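Local coordinates for protein squalene synthase HpnC (Alicyclobacillus acidocaldarius subsp. acidocaldarius, PDB 4HD1) that probably joins prenyl diphosphates head to head on the way to squalene and the hopanoids, at residues F15-F29 / P42-D56. Sequence-based numbering, arbitrary orientation.
Sequences FEVCRRLTRSHYENF and PHFYSVYAFCRGVDD. With SO4 (sulfate ion), chain B.
R19 and Y45, one from each helix, meet at a sulfate ion, probably from the crystallisation liquor; the backbone N of A3 also bonds to it. The helices cross at 62° in the all-helical fold of the trans-isoprenyl diphosphate synthases. R19 is extended, its CG turned away from the backbone N (chi1 -176°), which lays the chain along the Y45 ring: CG sits over the face, 3.7 Å from the centroid, while NE donates to sulfate O2 at 2.7 Å and NH2 to O4. The Y45 hydroxyl also reaches the ion, at a doubtfully short distance. The Y45 ring is a knob among C18, R19, T22 and F29; an alanine here would probably open a gap among these four, leaving R19 CG without a ring face and the sulfate without the hydroxyl. Next to it an aromatic cluster runs on: F29 turns its edge to the face of Y48, centroids 5.0 Å apart, and Y48 in turn puts its edge against the face of Y26, planes at 88°. At the far end R52 lays CG over the H25 ring and sends NH1 to L21 O (3.0 Å), in the carbonyl plane and on a lone pair, although H25 N shares that oxygen. D55 and D56 sit where the family's first aspartate-rich motif probably begins, and D55 OD2 takes H25 NE2 on its anti lone pair, 3.2 Å away.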
loop_
_atom_site.group_PDB
_atom_site.type_symbol
_atom_site.label_atom_id
_atom_site.label_comp_id
_atom_site.label_asym_id
_atom_site.label_seq_id
_atom_site.Cartn_x
_atom_site.Cartn_y
_atom_site.Cartn_z
ATOM N N PHE A 15 -6.679 -18.039 -11.640
ATOM C CA PHE A 15 -7.303 -16.805 -11.178
ATOM C C PHE A 15 -8.259 -17.056 -10.010
ATOM O O PHE A 15 -8.418 -16.197 -9.137
ATOM C CB PHE A 15 -8.001 -16.068 -12.327
ATOM C CG PHE A 15 -7.079 -15.176 -13.115
ATOM C CD1 PHE A 15 -6.786 -13.890 -12.669
ATOM C CD2 PHE A 15 -6.482 -15.626 -14.291
ATOM C CE1 PHE A 15 -5.928 -13.066 -13.384
ATOM C CE2 PHE A 15 -5.622 -14.803 -15.016
ATOM C CZ PHE A 15 -5.346 -13.519 -14.561
ATOM N N GLU A 16 -8.879 -18.236 -9.985
ATOM C CA GLU A 16 -9.681 -18.636 -8.834
ATOM C C GLU A 16 -8.841 -18.717 -7.557
ATOM O O GLU A 16 -9.312 -18.319 -6.486
ATOM C CB GLU A 16 -10.398 -19.965 -9.087
ATOM C CG GLU A 16 -11.255 -20.444 -7.921
ATOM C CD GLU A 16 -12.400 -19.500 -7.570
ATOM O OE1 GLU A 16 -13.137 -19.810 -6.614
ATOM O OE2 GLU A 16 -12.582 -18.455 -8.238
ATOM N N VAL A 17 -7.615 -19.234 -7.676
ATOM C CA VAL A 17 -6.671 -19.275 -6.551
ATOM C C VAL A 17 -6.401 -17.845 -6.075
ATOM O O VAL A 17 -6.559 -17.543 -4.893
ATOM C CB VAL A 17 -5.343 -20.000 -6.903
ATOM C CG1 VAL A 17 -4.363 -19.951 -5.740
ATOM C CG2 VAL A 17 -5.594 -21.456 -7.292
ATOM N N CYS A 18 -6.031 -16.964 -7.001
ATOM C CA CYS A 18 -5.775 -15.564 -6.672
ATOM C C CYS A 18 -6.964 -14.922 -5.975
ATOM O O CYS A 18 -6.791 -14.186 -5.004
ATOM C CB CYS A 18 -5.417 -14.781 -7.920
ATOM S SG CYS A 18 -3.818 -15.263 -8.594
ATOM N N ARG A 19 -8.165 -15.229 -6.455
ATOM C CA ARG A 19 -9.397 -14.710 -5.864
ATOM C C ARG A 19 -9.602 -15.197 -4.429
ATOM O O ARG A 19 -9.943 -14.400 -3.547
ATOM C CB ARG A 19 -10.597 -15.082 -6.730
ATOM C CG ARG A 19 -11.917 -14.504 -6.262
ATOM C CD ARG A 19 -13.040 -15.100 -7.082
ATOM N NE ARG A 19 -14.316 -14.445 -6.835
ATOM C CZ ARG A 19 -15.217 -14.852 -5.945
ATOM N NH1 ARG A 19 -14.990 -15.920 -5.194
ATOM N NH2 ARG A 19 -16.353 -14.182 -5.806
ATOM N N ARG A 20 -9.395 -16.497 -4.211
ATOM C CA ARG A 20 -9.458 -17.097 -2.869
ATOM C C ARG A 20 -8.443 -16.483 -1.913
ATOM O O ARG A 20 -8.801 -16.073 -0.808
ATOM C CB ARG A 20 -9.224 -18.608 -2.932
ATOM C CG ARG A 20 -10.481 -19.454 -2.828
ATOM C CD ARG A 20 -10.179 -20.838 -2.256
ATOM N NE ARG A 20 -9.183 -21.572 -3.040
ATOM C CZ ARG A 20 -7.902 -21.720 -2.702
ATOM N NH1 ARG A 20 -7.425 -21.196 -1.579
ATOM N NH2 ARG A 20 -7.088 -22.401 -3.495
ATOM N N LEU A 21 -7.179 -16.436 -2.342
ATOM C CA LEU A 21 -6.095 -15.896 -1.522
ATOM C C LEU A 21 -6.393 -14.450 -1.159
ATOM O O LEU A 21 -6.175 -14.032 -0.017
ATOM C CB LEU A 21 -4.739 -16.000 -2.238
ATOM C CG LEU A 21 -4.219 -17.387 -2.672
ATOM C CD1 LEU A 21 -2.932 -17.261 -3.488
ATOM C CD2 LEU A 21 -4.045 -18.370 -1.510
ATOM N N THR A 22 -6.915 -13.699 -2.128
ATOM C CA THR A 22 -7.244 -12.298 -1.924
ATOM C C THR A 22 -8.399 -12.115 -0.940
ATOM O O THR A 22 -8.252 -11.398 0.058
ATOM C CB THR A 22 -7.517 -11.579 -3.264
ATOM O OG1 THR A 22 -6.303 -11.543 -4.029
ATOM C CG2 THR A 22 -8.024 -10.154 -3.037
ATOM N N ARG A 23 -9.526 -12.773 -1.201
ATOM C CA ARG A 23 -10.712 -12.617 -0.354
ATOM C C ARG A 23 -10.488 -13.052 1.096
ATOM O O ARG A 23 -11.011 -12.423 2.013
ATOM C CB ARG A 23 -11.933 -13.313 -0.966
ATOM C CG ARG A 23 -12.457 -12.609 -2.213
ATOM C CD ARG A 23 -13.658 -13.317 -2.827
ATOM N NE ARG A 23 -14.922 -12.949 -2.184
ATOM C CZ ARG A 23 -15.697 -13.781 -1.485
ATOM N NH1 ARG A 23 -15.360 -15.058 -1.323
ATOM N NH2 ARG A 23 -16.824 -13.334 -0.947
ATOM N N SER A 24 -9.690 -14.095 1.306
ATOM C CA SER A 24 -9.406 -14.565 2.661
ATOM C C SER A 24 -8.420 -13.662 3.412
ATOM O O SER A 24 -8.505 -13.538 4.631
ATOM C CB SER A 24 -8.893 -16.004 2.651
ATOM O OG SER A 24 -7.501 -16.045 2.383
ATOM N N HIS A 25 -7.493 -13.041 2.686
ATOM C CA HIS A 25 -6.470 -12.184 3.302
ATOM C C HIS A 25 -6.930 -10.769 3.548
ATOM O O HIS A 25 -6.604 -10.184 4.579
ATOM C CB HIS A 25 -5.182 -12.191 2.478
ATOM C CG HIS A 25 -4.029 -11.455 3.128
ATOM N ND1 HIS A 25 -3.302 -11.988 4.127
ATOM C CD2 HIS A 25 -3.486 -10.196 2.876
ATOM C CE1 HIS A 25 -2.346 -11.113 4.502
ATOM N NE2 HIS A 25 -2.459 -10.018 3.735
ATOM N N TYR A 26 -7.683 -10.200 2.610
ATOM C CA TYR A 26 -8.145 -8.814 2.731
ATOM C C TYR A 26 -9.630 -8.761 3.080
ATOM O O TYR A 26 -10.488 -8.970 2.218
ATOM C CB TYR A 26 -7.857 -8.019 1.444
ATOM C CG TYR A 26 -6.388 -7.936 1.059
ATOM C CD1 TYR A 26 -5.580 -6.893 1.523
ATOM C CD2 TYR A 26 -5.809 -8.896 0.224
ATOM C CE1 TYR A 26 -4.239 -6.814 1.171
ATOM C CE2 TYR A 26 -4.471 -8.826 -0.136
ATOM C CZ TYR A 26 -3.691 -7.786 0.342
ATOM O OH TYR A 26 -2.361 -7.713 -0.009
ATOM N N GLU A 27 -9.924 -8.476 4.346
ATOM C CA GLU A 27 -11.297 -8.487 4.860
ATOM C C GLU A 27 -12.220 -7.494 4.157
ATOM O O GLU A 27 -13.415 -7.740 4.029
ATOM C CB GLU A 27 -11.333 -8.265 6.381
ATOM C CG GLU A 27 -10.539 -7.070 6.901
ATOM C CD GLU A 27 -9.147 -7.444 7.391
ATOM O OE1 GLU A 27 -8.334 -7.949 6.585
ATOM O OE2 GLU A 27 -8.857 -7.220 8.586
ATOM N N ASN A 28 -11.659 -6.386 3.690
ATOM C CA ASN A 28 -12.460 -5.330 3.096
ATOM C C ASN A 28 -12.436 -5.281 1.576
ATOM O O ASN A 28 -12.753 -4.245 0.989
ATOM C CB ASN A 28 -12.035 -3.981 3.670
ATOM C CG ASN A 28 -12.576 -3.753 5.062
ATOM O OD1 ASN A 28 -13.790 -3.699 5.262
ATOM N ND2 ASN A 28 -11.679 -3.616 6.034
ATOM N N PHE A 29 -12.092 -6.396 0.935
ATOM C CA PHE A 29 -11.842 -6.365 -0.502
ATOM C C PHE A 29 -13.047 -5.987 -1.360
ATOM O O PHE A 29 -12.881 -5.407 -2.433
ATOM C CB PHE A 29 -11.192 -7.647 -1.011
ATOM C CG PHE A 29 -10.481 -7.462 -2.315
ATOM C CD1 PHE A 29 -11.054 -7.893 -3.504
ATOM C CD2 PHE A 29 -9.255 -6.808 -2.359
ATOM C CE1 PHE A 29 -10.403 -7.697 -4.712
ATOM C CE2 PHE A 29 -8.600 -6.612 -3.563
ATOM C CZ PHE A 29 -9.174 -7.060 -4.742
ATOM N N PRO A 42 -10.275 -9.630 -12.310
ATOM C CA PRO A 42 -9.257 -10.688 -12.228
ATOM C C PRO A 42 -7.840 -10.148 -12.025
ATOM O O PRO A 42 -7.022 -10.783 -11.340
ATOM C CB PRO A 42 -9.358 -11.378 -13.594
ATOM C CG PRO A 42 -10.772 -11.174 -13.995
ATOM C CD PRO A 42 -11.092 -9.776 -13.533
ATOM N N HIS A 43 -7.564 -8.979 -12.599
ATOM C CA HIS A 43 -6.257 -8.357 -12.452
ATOM C C HIS A 43 -6.060 -7.797 -11.067
ATOM O O HIS A 43 -4.935 -7.775 -10.557
ATOM C CB HIS A 43 -6.052 -7.317 -13.540
ATOM C CG HIS A 43 -6.308 -7.856 -14.930
ATOM N ND1 HIS A 43 -5.585 -8.867 -15.457
ATOM C CD2 HIS A 43 -7.262 -7.510 -15.889
ATOM C CE1 HIS A 43 -6.046 -9.151 -16.692
ATOM N NE2 HIS A 43 -7.074 -8.320 -16.954
ATOM N N PHE A 44 -7.147 -7.363 -10.429
ATOM C CA PHE A 44 -7.080 -6.977 -9.021
ATOM C C PHE A 44 -6.721 -8.196 -8.153
ATOM O O PHE A 44 -5.851 -8.097 -7.282
ATOM C CB PHE A 44 -8.365 -6.263 -8.566
ATOM C CG PHE A 44 -8.326 -4.768 -8.775
ATOM C CD1 PHE A 44 -8.368 -4.222 -10.059
ATOM C CD2 PHE A 44 -8.218 -3.900 -7.689
ATOM C CE1 PHE A 44 -8.314 -2.844 -10.252
ATOM C CE2 PHE A 44 -8.166 -2.522 -7.871
ATOM C CZ PHE A 44 -8.213 -1.997 -9.155
ATOM N N TYR A 45 -7.351 -9.345 -8.427
ATOM C CA TYR A 45 -7.103 -10.559 -7.658
ATOM C C TYR A 45 -5.663 -11.034 -7.782
ATOM O O TYR A 45 -5.056 -11.415 -6.778
ATOM C CB TYR A 45 -8.080 -11.684 -8.025
ATOM C CG TYR A 45 -9.527 -11.376 -7.704
ATOM C CD1 TYR A 45 -9.904 -10.916 -6.440
ATOM C CD2 TYR A 45 -10.525 -11.559 -8.660
ATOM C CE1 TYR A 45 -11.229 -10.637 -6.142
ATOM C CE2 TYR A 45 -11.858 -11.282 -8.371
ATOM C CZ TYR A 45 -12.204 -10.818 -7.112
ATOM O OH TYR A 45 -13.522 -10.538 -6.818
ATOM N N SER A 46 -5.102 -10.988 -8.989
ATOM C CA SER A 46 -3.721 -11.451 -9.172
ATOM C C SER A 46 -2.687 -10.493 -8.564
ATOM O O SER A 46 -1.675 -10.935 -8.014
ATOM C CB SER A 46 -3.407 -11.725 -10.643
ATOM O OG SER A 46 -3.536 -10.548 -11.416
ATOM N N VAL A 47 -2.944 -9.188 -8.654
ATOM C CA VAL A 47 -2.039 -8.203 -8.065
ATOM C C VAL A 47 -2.093 -8.276 -6.543
ATOM O O VAL A 47 -1.054 -8.253 -5.873
ATOM C CB VAL A 47 -2.330 -6.781 -8.568
ATOM C CG1 VAL A 47 -1.575 -5.751 -7.743
ATOM C CG2 VAL A 47 -1.950 -6.670 -10.036
ATOM N N TYR A 48 -3.302 -8.396 -6.003
ATOM C CA TYR A 48 -3.460 -8.514 -4.560
ATOM C C TYR A 48 -2.935 -9.828 -3.991
ATOM O O TYR A 48 -2.342 -9.820 -2.905
ATOM C CB TYR A 48 -4.893 -8.205 -4.129
ATOM C CG TYR A 48 -5.106 -6.720 -3.955
ATOM C CD1 TYR A 48 -4.887 -6.105 -2.719
ATOM C CD2 TYR A 48 -5.485 -5.912 -5.030
ATOM C CE1 TYR A 48 -5.065 -4.737 -2.555
ATOM C CE2 TYR A 48 -5.668 -4.540 -4.875
ATOM C CZ TYR A 48 -5.460 -3.963 -3.637
ATOM O OH TYR A 48 -5.634 -2.609 -3.472
ATOM N N ALA A 49 -3.114 -10.938 -4.715
ATOM C CA ALA A 49 -2.490 -12.204 -4.309
ATOM C C ALA A 49 -0.973 -12.040 -4.264
ATOM O O ALA A 49 -0.332 -12.502 -3.330
ATOM C CB ALA A 49 -2.883 -13.359 -5.225
ATOM N N PHE A 50 -0.397 -11.350 -5.246
ATOM C CA PHE A 50 1.032 -11.045 -5.201
ATOM C C PHE A 50 1.429 -10.287 -3.920
ATOM O O PHE A 50 2.424 -10.635 -3.285
ATOM C CB PHE A 50 1.486 -10.280 -6.452
ATOM C CG PHE A 50 2.888 -9.737 -6.342
ATOM C CD1 PHE A 50 3.983 -10.506 -6.739
ATOM C CD2 PHE A 50 3.116 -8.469 -5.811
ATOM C CE1 PHE A 50 5.273 -10.015 -6.623
ATOM C CE2 PHE A 50 4.404 -7.976 -5.686
ATOM C CZ PHE A 50 5.484 -8.750 -6.094
ATOM N N CYS A 51 0.661 -9.262 -3.549
ATOM C CA CYS A 51 0.939 -8.488 -2.329
ATOM C C CYS A 51 0.782 -9.332 -1.059
ATOM O O CYS A 51 1.560 -9.188 -0.120
ATOM C CB CYS A 51 0.046 -7.248 -2.238
ATOM S SG CYS A 51 0.261 -6.071 -3.586
ATOM N N ARG A 52 -0.229 -10.202 -1.038
ATOM C CA ARG A 52 -0.413 -11.145 0.061
ATOM C C ARG A 52 0.848 -11.994 0.246
ATOM O O ARG A 52 1.282 -12.233 1.373
ATOM C CB ARG A 52 -1.632 -12.044 -0.181
ATOM C CG ARG A 52 -1.856 -13.091 0.906
ATOM C CD ARG A 52 -2.403 -14.397 0.349
ATOM N NE ARG A 52 -2.239 -15.499 1.298
ATOM C CZ ARG A 52 -3.213 -16.024 2.040
ATOM N NH1 ARG A 52 -4.457 -15.564 1.952
ATOM N NH2 ARG A 52 -2.941 -17.021 2.873
ATOM N N GLY A 53 1.428 -12.433 -0.869
ATOM C CA GLY A 53 2.654 -13.229 -0.858
ATOM C C GLY A 53 3.804 -12.505 -0.183
ATOM O O GLY A 53 4.556 -13.109 0.570
ATOM N N VAL A 54 3.934 -11.204 -0.445
ATOM C CA VAL A 54 4.965 -10.395 0.216
ATOM C C VAL A 54 4.653 -10.206 1.709
ATOM O O VAL A 54 5.556 -10.284 2.542
ATOM C CB VAL A 54 5.193 -9.022 -0.470
ATOM C CG1 VAL A 54 6.465 -8.363 0.059
ATOM C CG2 VAL A 54 5.279 -9.171 -1.984
ATOM N N ASP A 55 3.381 -9.973 2.039
ATOM C CA ASP A 55 2.949 -9.853 3.438
ATOM C C ASP A 55 3.304 -11.087 4.265
ATOM O O ASP A 55 3.842 -10.965 5.364
ATOM C CB ASP A 55 1.443 -9.587 3.533
ATOM C CG ASP A 55 1.061 -8.165 3.140
ATOM O OD1 ASP A 55 1.962 -7.326 2.917
ATOM O OD2 ASP A 55 -0.157 -7.884 3.058
ATOM N N ASP A 56 3.010 -12.269 3.724
ATOM C CA ASP A 56 3.253 -13.546 4.411
ATOM C C ASP A 56 4.720 -13.783 4.777
ATOM O O ASP A 56 5.024 -14.553 5.692
ATOM C CB ASP A 56 2.731 -14.714 3.571
ATOM C CG ASP A 56 1.220 -14.841 3.619
ATOM O OD1 ASP A 56 0.559 -14.035 4.309
ATOM O OD2 ASP A 56 0.686 -15.758 2.963
HETATM S S SO4 B . -16.037 -11.759 -8.833
HETATM O O1 SO4 B . -16.859 -11.628 -10.068
HETATM O O2 SO4 B . -15.087 -12.908 -8.957
HETATM O O3 SO4 B . -15.205 -10.547 -8.592
HETATM O O4 SO4 B . -17.023 -11.939 -7.714
#